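Local structure of ribonucleoside-diphosphate reductase subunit beta (Bacillus halodurans C-125, 2RCC) at residues A[188-196]-A[261-269]. The protein probably serves as the iron-binding small subunit of a class I ribonucleotide reductase, which makes deoxyribonucleotides from ribonucleotides for DNA synthesis. Residues are numbered along the deposited sequence; the frame is centred on the assembly and turned at random.
Sequences LNFYSGFAF and EKDWFRYII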
loop_
_atom_site.group_PDB
_atom_site.type_symbol
_atom_site.label_atom_id
_atom_site.label_comp_id
_atom_site.label_asym_id
_atom_site.label_seq_id
_atom_site.Cartn_x
_atom_site.Cartn_y
_atom_site.Cartn_z
ATOM N N LEU A 188 -10.650 -16.981 -7.835
ATOM C CA LEU A 188 -10.829 -18.356 -8.345
ATOM C C LEU A 188 -9.572 -19.217 -8.214
ATOM O O LEU A 188 -9.679 -20.329 -7.693
ATOM C CB LEU A 188 -11.330 -18.306 -9.789
ATOM C CG LEU A 188 -11.623 -19.617 -10.561
ATOM C CD1 LEU A 188 -12.611 -20.499 -9.869
ATOM C CD2 LEU A 188 -12.174 -19.261 -11.946
ATOM N N ASN A 189 -8.407 -18.722 -8.662
ATOM C CA ASN A 189 -7.128 -19.443 -8.538
ATOM C C ASN A 189 -6.841 -19.849 -7.125
ATOM O O ASN A 189 -7.033 -19.068 -6.226
ATOM C CB ASN A 189 -5.935 -18.621 -9.050
ATOM C CG ASN A 189 -5.923 -18.526 -10.544
ATOM O OD1 ASN A 189 -6.921 -18.852 -11.186
ATOM N ND2 ASN A 189 -4.817 -18.093 -11.110
ATOM N N PHE A 190 -6.429 -21.099 -6.958
ATOM C CA PHE A 190 -6.157 -21.715 -5.660
ATOM C C PHE A 190 -7.345 -21.862 -4.714
ATOM O O PHE A 190 -7.144 -22.339 -3.626
ATOM C CB PHE A 190 -4.950 -21.067 -4.948
ATOM C CG PHE A 190 -3.717 -21.087 -5.770
ATOM C CD1 PHE A 190 -3.169 -22.295 -6.182
ATOM C CD2 PHE A 190 -3.108 -19.901 -6.170
ATOM C CE1 PHE A 190 -2.050 -22.326 -6.991
ATOM C CE2 PHE A 190 -1.989 -19.925 -6.959
ATOM C CZ PHE A 190 -1.454 -21.129 -7.380
ATOM N N TYR A 191 -8.573 -21.601 -5.152
ATOM C CA TYR A 191 -9.729 -21.847 -4.294
ATOM C C TYR A 191 -9.867 -23.329 -3.961
ATOM O O TYR A 191 -10.367 -23.605 -2.892
ATOM C CB TYR A 191 -11.022 -21.212 -4.839
ATOM C CG TYR A 191 -11.117 -19.724 -4.464
ATOM C CD1 TYR A 191 -10.039 -18.849 -4.653
ATOM C CD2 TYR A 191 -12.290 -19.190 -3.925
ATOM C CE1 TYR A 191 -10.129 -17.477 -4.298
ATOM C CE2 TYR A 191 -12.377 -17.826 -3.562
ATOM C CZ TYR A 191 -11.302 -16.978 -3.757
ATOM O OH TYR A 191 -11.399 -15.622 -3.409
ATOM N N SER A 192 -9.428 -24.265 -4.838
ATOM C CA SER A 192 -9.374 -25.709 -4.510
ATOM C C SER A 192 -8.443 -25.965 -3.356
ATOM O O SER A 192 -8.709 -26.797 -2.483
ATOM C CB SER A 192 -8.811 -26.551 -5.656
ATOM O OG SER A 192 -9.581 -26.424 -6.813
ATOM N N GLY A 193 -7.304 -25.266 -3.385
ATOM C CA GLY A 193 -6.287 -25.392 -2.375
ATOM C C GLY A 193 -6.742 -24.835 -1.055
ATOM O O GLY A 193 -6.517 -25.446 -0.044
ATOM N N PHE A 194 -7.418 -23.683 -1.066
ATOM C CA PHE A 194 -7.986 -23.159 0.184
ATOM C C PHE A 194 -8.993 -24.129 0.767
ATOM O O PHE A 194 -8.978 -24.389 1.963
ATOM C CB PHE A 194 -8.620 -21.795 0.003
ATOM C CG PHE A 194 -7.666 -20.718 -0.546
ATOM C CD1 PHE A 194 -6.305 -20.679 -0.193
ATOM C CD2 PHE A 194 -8.150 -19.740 -1.387
ATOM C CE1 PHE A 194 -5.456 -19.700 -0.680
ATOM C CE2 PHE A 194 -7.284 -18.735 -1.897
ATOM C CZ PHE A 194 -5.945 -18.719 -1.538
ATOM N N ALA A 195 -9.834 -24.704 -0.080
ATOM C CA ALA A 195 -10.792 -25.731 0.357
ATOM C C ALA A 195 -10.122 -26.911 1.051
ATOM O O ALA A 195 -10.693 -27.465 2.003
ATOM C CB ALA A 195 -11.646 -26.218 -0.833
ATOM N N PHE A 196 -8.940 -27.310 0.569
ATOM C CA PHE A 196 -8.136 -28.379 1.195
ATOM C C PHE A 196 -7.872 -28.038 2.677
ATOM O O PHE A 196 -8.047 -28.869 3.550
ATOM C CB PHE A 196 -6.836 -28.655 0.409
ATOM C CG PHE A 196 -5.838 -29.511 1.160
ATOM C CD1 PHE A 196 -5.873 -30.884 1.057
ATOM C CD2 PHE A 196 -4.861 -28.944 1.952
ATOM C CE1 PHE A 196 -4.960 -31.664 1.733
ATOM C CE2 PHE A 196 -3.966 -29.733 2.675
ATOM C CZ PHE A 196 -4.012 -31.075 2.554
ATOM N N GLU A 261 -7.838 -24.460 -13.022
ATOM C CA GLU A 261 -7.971 -24.756 -11.582
ATOM C C GLU A 261 -8.266 -26.235 -11.370
ATOM O O GLU A 261 -7.634 -26.860 -10.535
ATOM C CB GLU A 261 -9.041 -23.857 -10.953
ATOM C CG GLU A 261 -9.240 -24.020 -9.439
ATOM C CD GLU A 261 -8.029 -23.683 -8.591
ATOM O OE1 GLU A 261 -7.078 -23.030 -9.045
ATOM O OE2 GLU A 261 -8.024 -24.075 -7.421
ATOM N N LYS A 262 -9.191 -26.791 -12.154
ATOM C CA LYS A 262 -9.547 -28.210 -12.083
ATOM C C LYS A 262 -8.333 -29.064 -12.376
ATOM O O LYS A 262 -8.131 -30.058 -11.717
ATOM C CB LYS A 262 -10.672 -28.553 -13.071
ATOM C CG LYS A 262 -11.984 -27.904 -12.705
ATOM C CD LYS A 262 -13.021 -27.999 -13.787
ATOM C CE LYS A 262 -14.208 -27.079 -13.413
ATOM N NZ LYS A 262 -15.384 -27.207 -14.265
ATOM N N ASP A 263 -7.509 -28.664 -13.344
ATOM C CA ASP A 263 -6.276 -29.411 -13.676
ATOM C C ASP A 263 -5.318 -29.415 -12.484
ATOM O O ASP A 263 -4.768 -30.447 -12.116
ATOM C CB ASP A 263 -5.568 -28.812 -14.892
ATOM C CG ASP A 263 -6.355 -28.974 -16.204
ATOM O OD1 ASP A 263 -7.197 -29.896 -16.334
ATOM O OD2 ASP A 263 -6.124 -28.144 -17.119
ATOM N N TRP A 264 -5.103 -28.246 -11.914
ATOM C CA TRP A 264 -4.252 -28.112 -10.747
ATOM C C TRP A 264 -4.775 -28.949 -9.592
ATOM O O TRP A 264 -4.014 -29.669 -8.940
ATOM C CB TRP A 264 -4.118 -26.648 -10.365
ATOM C CG TRP A 264 -3.065 -25.965 -11.170
ATOM C CD1 TRP A 264 -3.176 -25.386 -12.409
ATOM C CD2 TRP A 264 -1.716 -25.821 -10.791
ATOM N NE1 TRP A 264 -1.983 -24.876 -12.806
ATOM C CE2 TRP A 264 -1.062 -25.123 -11.827
ATOM C CE3 TRP A 264 -0.989 -26.203 -9.662
ATOM C CZ2 TRP A 264 0.269 -24.780 -11.760
ATOM C CZ3 TRP A 264 0.336 -25.880 -9.600
ATOM C CH2 TRP A 264 0.962 -25.184 -10.645
ATOM N N PHE A 265 -6.065 -28.826 -9.335
ATOM C CA PHE A 265 -6.723 -29.644 -8.327
ATOM C C PHE A 265 -6.476 -31.148 -8.620
ATOM O O PHE A 265 -6.131 -31.918 -7.732
ATOM C CB PHE A 265 -8.228 -29.396 -8.345
ATOM C CG PHE A 265 -8.978 -30.442 -7.605
ATOM C CD1 PHE A 265 -8.817 -30.540 -6.245
ATOM C CD2 PHE A 265 -9.741 -31.394 -8.282
ATOM C CE1 PHE A 265 -9.456 -31.553 -5.516
ATOM C CE2 PHE A 265 -10.376 -32.415 -7.571
ATOM C CZ PHE A 265 -10.245 -32.464 -6.172
ATOM N N ARG A 266 -6.637 -31.560 -9.879
ATOM C CA ARG A 266 -6.419 -32.970 -10.215
ATOM C C ARG A 266 -4.964 -33.434 -9.995
ATOM O O ARG A 266 -4.702 -34.563 -9.588
ATOM C CB ARG A 266 -6.816 -33.249 -11.659
ATOM C CG ARG A 266 -8.300 -33.416 -11.886
ATOM C CD ARG A 266 -8.583 -33.734 -13.372
ATOM N NE ARG A 266 -8.925 -32.543 -14.146
ATOM C CZ ARG A 266 -10.130 -32.237 -14.646
ATOM N NH1 ARG A 266 -11.189 -33.053 -14.563
ATOM N NH2 ARG A 266 -10.272 -31.092 -15.303
ATOM N N TYR A 267 -4.035 -32.551 -10.313
ATOM C CA TYR A 267 -2.607 -32.809 -10.204
ATOM C C TYR A 267 -2.132 -32.999 -8.769
ATOM O O TYR A 267 -1.358 -33.898 -8.482
ATOM C CB TYR A 267 -1.900 -31.606 -10.828
ATOM C CG TYR A 267 -0.400 -31.623 -10.919
ATOM C CD1 TYR A 267 0.254 -32.681 -11.518
ATOM C CD2 TYR A 267 0.355 -30.507 -10.538
ATOM C CE1 TYR A 267 1.625 -32.688 -11.662
ATOM C CE2 TYR A 267 1.726 -30.492 -10.692
ATOM C CZ TYR A 267 2.358 -31.604 -11.246
ATOM O OH TYR A 267 3.721 -31.637 -11.416
ATOM N N ILE A 268 -2.606 -32.150 -7.876
ATOM C CA ILE A 268 -2.149 -32.151 -6.472
ATOM C C ILE A 268 -2.997 -32.928 -5.475
ATOM O O ILE A 268 -2.449 -33.520 -4.548
ATOM C CB ILE A 268 -2.008 -30.689 -5.952
ATOM C CG1 ILE A 268 -1.046 -29.920 -6.831
ATOM C CG2 ILE A 268 -1.489 -30.633 -4.492
ATOM C CD1 ILE A 268 -0.566 -28.635 -6.164
ATOM N N ILE A 269 -4.319 -32.887 -5.636
ATOM C CA ILE A 269 -5.246 -33.521 -4.708
ATOM C C ILE A 269 -5.934 -34.708 -5.352
ATOM O O ILE A 269 -5.829 -35.800 -4.837
ATOM C CB ILE A 269 -6.288 -32.498 -4.139
ATOM C CG1 ILE A 269 -5.603 -31.463 -3.247
ATOM C CG2 ILE A 269 -7.361 -33.225 -3.297
ATOM C CD1 ILE A 269 -6.424 -30.216 -3.058
#
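Helix 191-196 and helix 261-268 pass 9.8 Å apart at their axes with N-to-C directions 41° from each other, and Ser-192 lies nearest Phe-265 in the backbone register while the CA of Asn-189 lies nearest that of Glu-261. The link itself illustrates how a carboxylate from one helix can secure the start of another. The side chain of Glu-261 leaves its helix with CG opposite the backbone N (chi1 -178°), then bends at chi2 (62°) and lays its carboxylate against backbone N-H groups at the start of helix 191-202. Ser-192 N donates to Glu-261 OE2 over 2.9 Å, on the anti side. In the conformer described here, one of two, Ser-192 OG, held beside its own backbone N, donates to Glu-261 OE2 over the same length, also on the anti side but from the opposite face of the carboxylate plane. The second oxygen, Glu-261 OE1, accepts from Phe-190 N at 2.9 Å, a donor that stands well above the plane rather than in it.

Phe-190 occupies the N-cap position, and a type II turn from Leu-188 to Tyr-191 leads out of helix 172-187, so the acid binds the turn that joins two consecutive helices of the ferritin-like bundle. The helix start would probably favour the negative charge, and Arg-155 of helix 150-168 forms a salt bridge with OE1. A glutamine here would probably leave Arg-155 without its charge partner and set an amide N-H2 against one of the backbone donors. On the far side of this turn, Tyr-191 sends its ring towards Glu-220, probably an iron ligand, and its OH bonds to Glu-186 O.

Beside this grip, Ser-192 CB rests 4.0 Å from Phe-265 CB and meets the phenyl ring obliquely. One turn on, Ile-269 CD1 packs on Phe-196 CB at 3.8 Å.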